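Local structure of DNA translocase coupling protein (6O1W) at residues A135-S140 with G300-S305. The protein probably binds ATP and DNA as an FtsK/SpoIIIE-family coupling ATPase, thought to drive DNA translocation during conjugation of a Clostridium perfringens plasmid. Sequence-based numbering, arbitrary orientation.
Sequences AGETGS and GRFADS
The ring of Phe302 is the flat group on which this contact turns, and its far end is pressed against the backbone of 135-140. At the edge, close to the ring plane, comes the carbonyl carbon of Ala135, and Ala135 CB lies 4.2 Å from Phe302 CE2. Gly136 approaches obliquely, with Gly136 CA 3.5 Å from Phe302 CZ, and Glu137 does the same on the CD1 and CE1 flank. With CG anti to its own carbonyl carbon (chi1 -70°), Phe302 sends the ring alongside the Gly136 backbone. Glu137 has nearly the same first torsion and an extended chain, and the two side chains pass each other in opposite directions: CG of Glu137 sits 3.9 Å from CE1 of Phe302, and the carboxylate is turned 58° from the ring. Glu137 OE2 stops 3.3 Å from Arg301 O, a meeting of two acceptors that makes no bond.

Beside the ring, Gly300 N donates to Ala135 O over 2.7 Å, in the carbonyl plane, and a water bridges onward, accepting from Glu137 N and donating to Arg301 O. Within 135-140, a type II turn from Glu137 to Ser140 is gripped twice at Glu137 O, by Ser140 N and by Ser140 OG at 2.7 Å.

The example shows two loops that leave adjacent parallel strands and meet at their C-terminal ends, where the P-loop begins. Ala135 ends strand 132-135, and Gly136 to Ser140 begin the Walker A P-loop, a predicted ATP site running into helix 142-155; Gly139 contacts ATP in another structure of this protein, although none is bound here. Segment 300-305 follows strand 296-299, with Asp304 at the N-cap of helix 305-312, its OD1 making a weak hydrogen bond to Lys306 N; Val311 of that helix touches Ala135 and Ala307 touches Phe302.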
loop_
_atom_site.group_PDB
_atom_site.type_symbol
_atom_site.label_atom_id
_atom_site.label_comp_id
_atom_site.label_asym_id
_atom_site.label_seq_id
_atom_site.Cartn_x
_atom_site.Cartn_y
_atom_site.Cartn_z
ATOM N N ALA A 135 1.638 -4.550 -0.423
ATOM C CA ALA A 135 2.836 -5.276 -0.788
ATOM C C ALA A 135 4.103 -4.602 -0.321
ATOM O O ALA A 135 4.233 -3.397 -0.432
ATOM C CB ALA A 135 2.888 -5.498 -2.286
ATOM N N GLY A 136 5.035 -5.396 0.183
ATOM C CA GLY A 136 6.300 -4.880 0.688
ATOM C C GLY A 136 7.188 -5.960 1.266
ATOM O O GLY A 136 6.699 -7.029 1.643
ATOM N N GLU A 137 8.511 -5.685 1.298
ATOM C CA GLU A 137 9.542 -6.569 1.838
ATOM C C GLU A 137 9.360 -6.706 3.342
ATOM O O GLU A 137 8.740 -5.840 3.952
ATOM C CB GLU A 137 10.950 -6.018 1.516
ATOM C CG GLU A 137 11.343 -6.155 0.049
ATOM C CD GLU A 137 12.549 -5.339 -0.396
ATOM O OE1 GLU A 137 13.452 -5.091 0.437
ATOM O OE2 GLU A 137 12.593 -4.953 -1.590
ATOM N N THR A 138 9.874 -7.778 3.950
ATOM C CA THR A 138 9.680 -7.952 5.399
ATOM C C THR A 138 10.359 -6.782 6.170
ATOM O O THR A 138 11.463 -6.366 5.810
ATOM C CB THR A 138 10.042 -9.374 5.859
ATOM O OG1 THR A 138 9.534 -9.587 7.179
ATOM C CG2 THR A 138 11.534 -9.697 5.751
ATOM N N GLY A 139 9.609 -6.185 7.098
ATOM C CA GLY A 139 10.042 -5.023 7.879
ATOM C C GLY A 139 9.665 -3.670 7.285
ATOM O O GLY A 139 9.889 -2.636 7.926
ATOM N N SER A 140 9.070 -3.658 6.060
ATOM C CA SER A 140 8.665 -2.430 5.343
ATOM C C SER A 140 7.549 -1.657 6.019
ATOM O O SER A 140 7.460 -0.443 5.838
ATOM C CB SER A 140 8.210 -2.764 3.922
ATOM O OG SER A 140 7.135 -3.698 3.938
ATOM N N GLY A 300 5.286 -1.009 -1.243
ATOM C CA GLY A 300 6.540 -0.585 -0.645
ATOM C C GLY A 300 7.617 -0.549 -1.711
ATOM O O GLY A 300 7.354 -0.790 -2.889
ATOM N N ARG A 301 8.825 -0.232 -1.306
ATOM C CA ARG A 301 9.957 -0.139 -2.212
ATOM C C ARG A 301 10.412 -1.528 -2.664
ATOM O O ARG A 301 10.597 -2.393 -1.836
ATOM C CB ARG A 301 11.111 0.604 -1.512
ATOM C CG ARG A 301 12.295 0.819 -2.456
ATOM C CD ARG A 301 13.358 1.716 -1.855
ATOM N NE ARG A 301 14.410 1.977 -2.838
ATOM C CZ ARG A 301 15.430 1.161 -3.080
ATOM N NH1 ARG A 301 15.573 0.038 -2.384
ATOM N NH2 ARG A 301 16.323 1.466 -4.011
ATOM N N PHE A 302 10.563 -1.734 -3.963
ATOM C CA PHE A 302 11.134 -2.953 -4.550
ATOM C C PHE A 302 12.118 -2.456 -5.630
ATOM O O PHE A 302 11.698 -1.742 -6.543
ATOM C CB PHE A 302 10.056 -3.847 -5.218
ATOM C CG PHE A 302 9.092 -4.531 -4.273
ATOM C CD1 PHE A 302 9.478 -5.660 -3.557
ATOM C CD2 PHE A 302 7.806 -4.042 -4.095
ATOM C CE1 PHE A 302 8.584 -6.304 -2.701
ATOM C CE2 PHE A 302 6.904 -4.693 -3.245
ATOM C CZ PHE A 302 7.298 -5.817 -2.556
ATOM N N ALA A 303 13.408 -2.809 -5.519
ATOM C CA ALA A 303 14.428 -2.414 -6.506
ATOM C C ALA A 303 14.188 -3.074 -7.867
ATOM O O ALA A 303 14.551 -2.501 -8.885
ATOM C CB ALA A 303 15.818 -2.740 -5.995
ATOM N N ASP A 304 13.516 -4.236 -7.885
ATOM C CA ASP A 304 13.184 -4.977 -9.102
ATOM C C ASP A 304 11.922 -4.418 -9.790
ATOM O O ASP A 304 10.849 -4.349 -9.182
ATOM C CB ASP A 304 13.028 -6.480 -8.776
ATOM C CG ASP A 304 12.826 -7.413 -9.969
ATOM O OD1 ASP A 304 12.941 -6.942 -11.130
ATOM O OD2 ASP A 304 12.554 -8.618 -9.742
ATOM N N SER A 305 12.062 -4.071 -11.079
ATOM C CA SER A 305 11.021 -3.532 -11.964
ATOM C C SER A 305 9.812 -4.448 -12.122
ATOM O O SER A 305 8.692 -3.950 -12.164
ATOM C CB SER A 305 11.600 -3.212 -13.342
ATOM O OG SER A 305 11.985 -1.851 -13.426
HETATM O O HOH W 1 9.177 -3.049 0.351
#